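Local coordinates for CalsepRRP (Calystegia sepium, PDB 1JY5), which probably belongs among the RNA-cleaving enzymes of the RNase T2 family, though activity of its own is uncertain, at residues E4-E18 with K171-K184. Sequence-based numbering, arbitrary orientation.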
loop_
_atom_site.group_PDB
_atom_site.type_symbol
_atom_site.label_atom_id
_atom_site.label_comp_id
_atom_site.label_asym_id
_atom_site.label_seq_id
_atom_site.Cartn_x
_atom_site.Cartn_y
_atom_site.Cartn_z
ATOM N N GLU A 4 -19.033 -1.980 11.397
ATOM C CA GLU A 4 -18.592 -1.661 10.041
ATOM C C GLU A 4 -17.373 -0.755 10.188
ATOM O O GLU A 4 -17.306 0.056 11.115
ATOM C CB GLU A 4 -19.687 -0.925 9.262
ATOM C CG GLU A 4 -19.441 -0.860 7.751
ATOM C CD GLU A 4 -20.400 0.077 7.027
ATOM O OE1 GLU A 4 -21.422 0.470 7.630
ATOM O OE2 GLU A 4 -20.138 0.417 5.848
ATOM N N PHE A 5 -16.412 -0.901 9.284
ATOM C CA PHE A 5 -15.198 -0.091 9.330
ATOM C C PHE A 5 -15.525 1.390 9.146
ATOM O O PHE A 5 -16.566 1.745 8.591
ATOM C CB PHE A 5 -14.205 -0.565 8.262
ATOM C CG PHE A 5 -14.621 -0.256 6.851
ATOM C CD1 PHE A 5 -14.080 0.833 6.175
ATOM C CD2 PHE A 5 -15.531 -1.071 6.188
ATOM C CE1 PHE A 5 -14.438 1.105 4.852
ATOM C CE2 PHE A 5 -15.896 -0.808 4.866
ATOM C CZ PHE A 5 -15.349 0.282 4.198
ATOM N N ASP A 6 -14.629 2.252 9.608
ATOM C CA ASP A 6 -14.850 3.695 9.531
ATOM C C ASP A 6 -14.280 4.360 8.287
ATOM O O ASP A 6 -14.939 5.190 7.662
ATOM C CB ASP A 6 -14.265 4.361 10.778
ATOM C CG ASP A 6 -14.959 3.921 12.045
ATOM O OD1 ASP A 6 -14.265 3.685 13.057
ATOM O OD2 ASP A 6 -16.207 3.823 12.032
ATOM N N TYR A 7 -13.054 3.998 7.928
ATOM C CA TYR A 7 -12.420 4.592 6.765
ATOM C C TYR A 7 -11.452 3.610 6.119
ATOM O O TYR A 7 -11.140 2.557 6.678
ATOM C CB TYR A 7 -11.671 5.867 7.177
ATOM C CG TYR A 7 -10.471 5.595 8.061
ATOM C CD1 TYR A 7 -9.207 5.373 7.505
ATOM C CD2 TYR A 7 -10.613 5.477 9.446
ATOM C CE1 TYR A 7 -8.114 5.032 8.307
ATOM C CE2 TYR A 7 -9.528 5.136 10.258
ATOM C CZ TYR A 7 -8.287 4.910 9.683
ATOM O OH TYR A 7 -7.232 4.521 10.476
ATOM N N PHE A 8 -10.983 3.979 4.933
ATOM C CA PHE A 8 -10.049 3.176 4.160
ATOM C C PHE A 8 -8.625 3.724 4.261
ATOM O O PHE A 8 -8.411 4.939 4.191
ATOM C CB PHE A 8 -10.431 3.203 2.675
ATOM C CG PHE A 8 -11.509 2.236 2.285
ATOM C CD1 PHE A 8 -12.685 2.689 1.690
ATOM C CD2 PHE A 8 -11.309 0.867 2.420
ATOM C CE1 PHE A 8 -13.641 1.787 1.224
ATOM C CE2 PHE A 8 -12.256 -0.041 1.956
ATOM C CZ PHE A 8 -13.422 0.418 1.358
ATOM N N THR A 9 -7.652 2.836 4.436
ATOM C CA THR A 9 -6.256 3.259 4.434
ATOM C C THR A 9 -5.634 2.613 3.201
ATOM O O THR A 9 -5.686 1.392 3.046
ATOM C CB THR A 9 -5.460 2.777 5.683
ATOM O OG1 THR A 9 -5.800 3.582 6.819
ATOM C CG2 THR A 9 -3.945 2.876 5.434
ATOM N N LEU A 10 -5.096 3.424 2.292
ATOM C CA LEU A 10 -4.417 2.863 1.124
ATOM C C LEU A 10 -2.942 2.902 1.514
ATOM O O LEU A 10 -2.361 3.976 1.645
ATOM C CB LEU A 10 -4.642 3.706 -0.149
ATOM C CG LEU A 10 -3.819 3.302 -1.390
ATOM C CD1 LEU A 10 -4.180 1.889 -1.809
ATOM C CD2 LEU A 10 -4.062 4.266 -2.563
ATOM N N ALA A 11 -2.350 1.734 1.734
ATOM C CA ALA A 11 -0.944 1.669 2.105
ATOM C C ALA A 11 -0.133 1.340 0.864
ATOM O O ALA A 11 -0.494 0.451 0.090
ATOM C CB ALA A 11 -0.725 0.612 3.188
ATOM N N LEU A 12 0.959 2.074 0.677
ATOM C CA LEU A 12 1.833 1.891 -0.478
ATOM C C LEU A 12 3.246 1.556 -0.009
ATOM O O LEU A 12 3.727 2.098 0.985
ATOM C CB LEU A 12 1.849 3.172 -1.317
ATOM C CG LEU A 12 0.470 3.681 -1.763
ATOM C CD1 LEU A 12 0.618 5.021 -2.470
ATOM C CD2 LEU A 12 -0.188 2.655 -2.680
ATOM N N THR A 13 3.911 0.668 -0.735
ATOM C CA THR A 13 5.258 0.248 -0.381
ATOM C C THR A 13 6.293 0.820 -1.341
ATOM O O THR A 13 6.097 0.791 -2.557
ATOM C CB THR A 13 5.375 -1.287 -0.421
ATOM O OG1 THR A 13 4.386 -1.862 0.440
ATOM C CG2 THR A 13 6.757 -1.731 0.024
ATOM N N TRP A 14 7.387 1.345 -0.801
ATOM C CA TRP A 14 8.448 1.874 -1.653
ATOM C C TRP A 14 9.290 0.654 -2.027
ATOM O O TRP A 14 9.995 0.090 -1.190
ATOM C CB TRP A 14 9.282 2.913 -0.901
ATOM C CG TRP A 14 10.369 3.512 -1.757
ATOM C CD1 TRP A 14 11.700 3.202 -1.733
ATOM C CD2 TRP A 14 10.203 4.485 -2.798
ATOM N NE1 TRP A 14 12.375 3.923 -2.695
ATOM C CE2 TRP A 14 11.480 4.716 -3.364
ATOM C CE3 TRP A 14 9.101 5.182 -3.312
ATOM C CZ2 TRP A 14 11.683 5.617 -4.415
ATOM C CZ3 TRP A 14 9.301 6.079 -4.357
ATOM C CH2 TRP A 14 10.587 6.286 -4.899
ATOM N N SER A 15 9.202 0.249 -3.290
ATOM C CA SER A 15 9.906 -0.937 -3.773
ATOM C C SER A 15 11.405 -0.959 -3.481
ATOM O O SER A 15 11.971 -2.015 -3.184
ATOM C CB SER A 15 9.681 -1.113 -5.281
ATOM O OG SER A 15 10.379 -0.132 -6.028
ATOM N N GLY A 16 12.039 0.205 -3.563
ATOM C CA GLY A 16 13.470 0.291 -3.319
ATOM C C GLY A 16 13.876 -0.086 -1.907
ATOM O O GLY A 16 14.939 -0.664 -1.690
ATOM N N THR A 17 13.027 0.226 -0.939
ATOM C CA THR A 17 13.334 -0.075 0.453
ATOM C C THR A 17 13.061 -1.539 0.786
ATOM O O THR A 17 13.585 -2.083 1.763
ATOM C CB THR A 17 12.512 0.830 1.381
ATOM O OG1 THR A 17 12.846 2.195 1.112
ATOM C CG2 THR A 17 12.796 0.520 2.841
ATOM N N GLU A 18 12.249 -2.179 -0.043
ATOM C CA GLU A 18 11.895 -3.575 0.164
ATOM C C GLU A 18 12.931 -4.488 -0.478
ATOM O O GLU A 18 12.978 -5.690 -0.210
ATOM C CB GLU A 18 10.514 -3.843 -0.438
ATOM C CG GLU A 18 9.581 -4.644 0.450
ATOM C CD GLU A 18 9.453 -4.063 1.843
ATOM O OE1 GLU A 18 9.187 -2.852 1.974
ATOM O OE2 GLU A 18 9.618 -4.826 2.815
ATOM N N LYS A 171 12.097 2.342 7.434
ATOM C CA LYS A 171 12.850 1.141 7.729
ATOM C C LYS A 171 14.289 1.605 7.912
ATOM O O LYS A 171 15.002 1.844 6.936
ATOM C CB LYS A 171 12.741 0.161 6.561
ATOM C CG LYS A 171 13.313 -1.216 6.808
ATOM C CD LYS A 171 13.111 -2.080 5.574
ATOM C CE LYS A 171 13.629 -3.492 5.775
ATOM N NZ LYS A 171 13.440 -4.310 4.539
ATOM N N SER A 172 14.685 1.768 9.172
ATOM C CA SER A 172 16.028 2.205 9.544
ATOM C C SER A 172 16.299 3.669 9.215
ATOM O O SER A 172 16.735 4.440 10.075
ATOM C CB SER A 172 17.079 1.327 8.862
ATOM O OG SER A 172 18.385 1.693 9.277
ATOM N N ASP A 173 16.050 4.047 7.966
ATOM C CA ASP A 173 16.272 5.416 7.523
ATOM C C ASP A 173 15.657 5.675 6.148
ATOM O O ASP A 173 15.637 6.808 5.669
ATOM C CB ASP A 173 17.766 5.713 7.460
ATOM C CG ASP A 173 18.047 7.130 7.038
ATOM O OD1 ASP A 173 17.671 8.049 7.797
ATOM O OD2 ASP A 173 18.631 7.330 5.950
ATOM N N ALA A 174 15.165 4.618 5.517
ATOM C CA ALA A 174 14.556 4.724 4.196
ATOM C C ALA A 174 13.031 4.653 4.278
ATOM O O ALA A 174 12.482 3.896 5.078
ATOM C CB ALA A 174 15.070 3.604 3.309
ATOM N N VAL A 175 12.357 5.438 3.445
ATOM C CA VAL A 175 10.900 5.432 3.417
ATOM C C VAL A 175 10.431 4.062 2.930
ATOM O O VAL A 175 10.780 3.626 1.830
ATOM C CB VAL A 175 10.355 6.521 2.472
ATOM C CG1 VAL A 175 8.832 6.429 2.385
ATOM C CG2 VAL A 175 10.768 7.894 2.984
ATOM N N GLU A 176 9.651 3.379 3.761
ATOM C CA GLU A 176 9.155 2.059 3.408
ATOM C C GLU A 176 7.681 2.047 3.034
ATOM O O GLU A 176 7.283 1.369 2.089
ATOM C CB GLU A 176 9.389 1.073 4.557
ATOM C CG GLU A 176 8.780 -0.296 4.308
ATOM C CD GLU A 176 9.208 -1.337 5.326
ATOM O OE1 GLU A 176 9.135 -1.054 6.544
ATOM O OE2 GLU A 176 9.611 -2.444 4.903
ATOM N N GLN A 177 6.873 2.811 3.758
ATOM C CA GLN A 177 5.444 2.827 3.487
ATOM C C GLN A 177 4.793 4.199 3.633
ATOM O O GLN A 177 5.135 4.976 4.526
ATOM C CB GLN A 177 4.758 1.813 4.417
ATOM C CG GLN A 177 3.240 1.715 4.302
ATOM C CD GLN A 177 2.672 0.585 5.151
ATOM O OE1 GLN A 177 2.864 -0.595 4.848
ATOM N NE2 GLN A 177 1.980 0.941 6.225
ATOM N N VAL A 178 3.870 4.500 2.725
ATOM C CA VAL A 178 3.122 5.751 2.779
ATOM C C VAL A 178 1.646 5.372 2.855
ATOM O O VAL A 178 1.180 4.523 2.094
ATOM C CB VAL A 178 3.376 6.640 1.536
ATOM C CG1 VAL A 178 2.363 7.783 1.491
ATOM C CG2 VAL A 178 4.791 7.227 1.599
ATOM N N GLN A 179 0.923 5.993 3.780
ATOM C CA GLN A 179 -0.498 5.716 3.963
ATOM C C GLN A 179 -1.361 6.938 3.672
ATOM O O GLN A 179 -1.129 8.017 4.215
ATOM C CB GLN A 179 -0.759 5.247 5.397
ATOM C CG GLN A 179 -0.133 3.903 5.754
ATOM C CD GLN A 179 -0.210 3.611 7.245
ATOM O OE1 GLN A 179 -0.941 4.272 7.979
ATOM N NE2 GLN A 179 0.536 2.612 7.694
ATOM N N ILE A 180 -2.350 6.748 2.801
ATOM C CA ILE A 180 -3.300 7.786 2.411
ATOM C C ILE A 180 -4.674 7.270 2.819
ATOM O O ILE A 180 -5.011 6.121 2.530
ATOM C CB ILE A 180 -3.329 7.996 0.879
ATOM C CG1 ILE A 180 -1.923 8.290 0.356
ATOM C CG2 ILE A 180 -4.281 9.139 0.532
ATOM C CD1 ILE A 180 -1.289 9.516 0.958
ATOM N N CYS A 181 -5.476 8.110 3.465
ATOM C CA CYS A 181 -6.797 7.675 3.916
ATOM C C CYS A 181 -7.973 8.179 3.075
ATOM O O CYS A 181 -7.915 9.261 2.500
ATOM C CB CYS A 181 -6.961 8.041 5.402
ATOM S SG CYS A 181 -5.746 7.098 6.369
ATOM N N PHE A 182 -9.018 7.358 2.986
ATOM C CA PHE A 182 -10.224 7.683 2.229
ATOM C C PHE A 182 -11.484 7.346 3.029
ATOM O O PHE A 182 -11.492 6.369 3.780
ATOM C CB PHE A 182 -10.292 6.881 0.920
ATOM C CG PHE A 182 -9.164 7.151 -0.037
ATOM C CD1 PHE A 182 -7.963 6.453 0.067
ATOM C CD2 PHE A 182 -9.303 8.106 -1.044
ATOM C CE1 PHE A 182 -6.912 6.702 -0.815
ATOM C CE2 PHE A 182 -8.254 8.365 -1.936
ATOM C CZ PHE A 182 -7.057 7.659 -1.819
ATOM N N ASP A 183 -12.544 8.142 2.863
ATOM C CA ASP A 183 -13.800 7.855 3.552
ATOM C C ASP A 183 -14.526 6.777 2.745
ATOM O O ASP A 183 -14.018 6.325 1.714
ATOM C CB ASP A 183 -14.661 9.131 3.740
ATOM C CG ASP A 183 -15.167 9.737 2.432
ATOM O OD1 ASP A 183 -15.519 10.939 2.452
ATOM O OD2 ASP A 183 -15.241 9.043 1.400
ATOM N N LYS A 184 -15.694 6.351 3.218
ATOM C CA LYS A 184 -16.451 5.302 2.553
ATOM C C LYS A 184 -17.038 5.700 1.204
ATOM O O LYS A 184 -17.640 4.873 0.517
ATOM C CB LYS A 184 -17.537 4.764 3.493
ATOM C CG LYS A 184 -16.974 3.828 4.577
ATOM C CD LYS A 184 -18.064 3.227 5.465
ATOM C CE LYS A 184 -18.601 4.224 6.455
ATOM N NZ LYS A 184 -17.674 4.454 7.587
#
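Lys184 grips two consecutive carbonyls of the facing segment 4-18: its NZ donates to Asp6 O at 2.8 Å, from above the carbonyl plane, and to Phe5 O at 3.1 Å, in plane on a lone pair. Bends at chi3 and chi4 (-75° and -76°) curl the amine back to them, while CD of the same side chain lies over one face of the Phe5 ring, offset toward its rim. Replacing Lys184 by an alanine is likely to leave Phe5 O and Asp6 O without this donor and to take the aliphatic cover off the Phe5 ring face. At the other end, Thr17 OG1 donates to Val175 O at 2.6 Å, and its CG2 packs on the aliphatic chain of Lys171.

Between these clasps strands 7-14 and 174-182 run antiparallel in the central sheet of the RNase T2 fold, with strand 40-48 on the far side of 7-14. Phe8 and Phe182, Leu10 and Ile180, and Leu12 and Val178 form hydrogen-bonded pairs, and Trp14 N adds a bond to Glu176 O. On the face bearing the phenylalanines, the edge of Phe182 meets Leu10, Phe182 CE1 lying 3.8 Å from Leu10 CB, and Tyr130 meets the same ring. The other face carries Cys181, whose SG, disulfide-bonded to Cys191, sits obliquely beside the Tyr7 ring, 3.7 Å from Tyr7 CE1.

Near Thr17, the almost coplanar carboxylates of Glu18 and Glu176 bring Glu18 OE1 within 3.0 Å of Glu176 OE2. This like-charge approach probably raises the pKa of one of the acids, and Lys171 NZ, 4.2 Å from Glu18 OE2 and too far for a salt bridge, would offset it only in part.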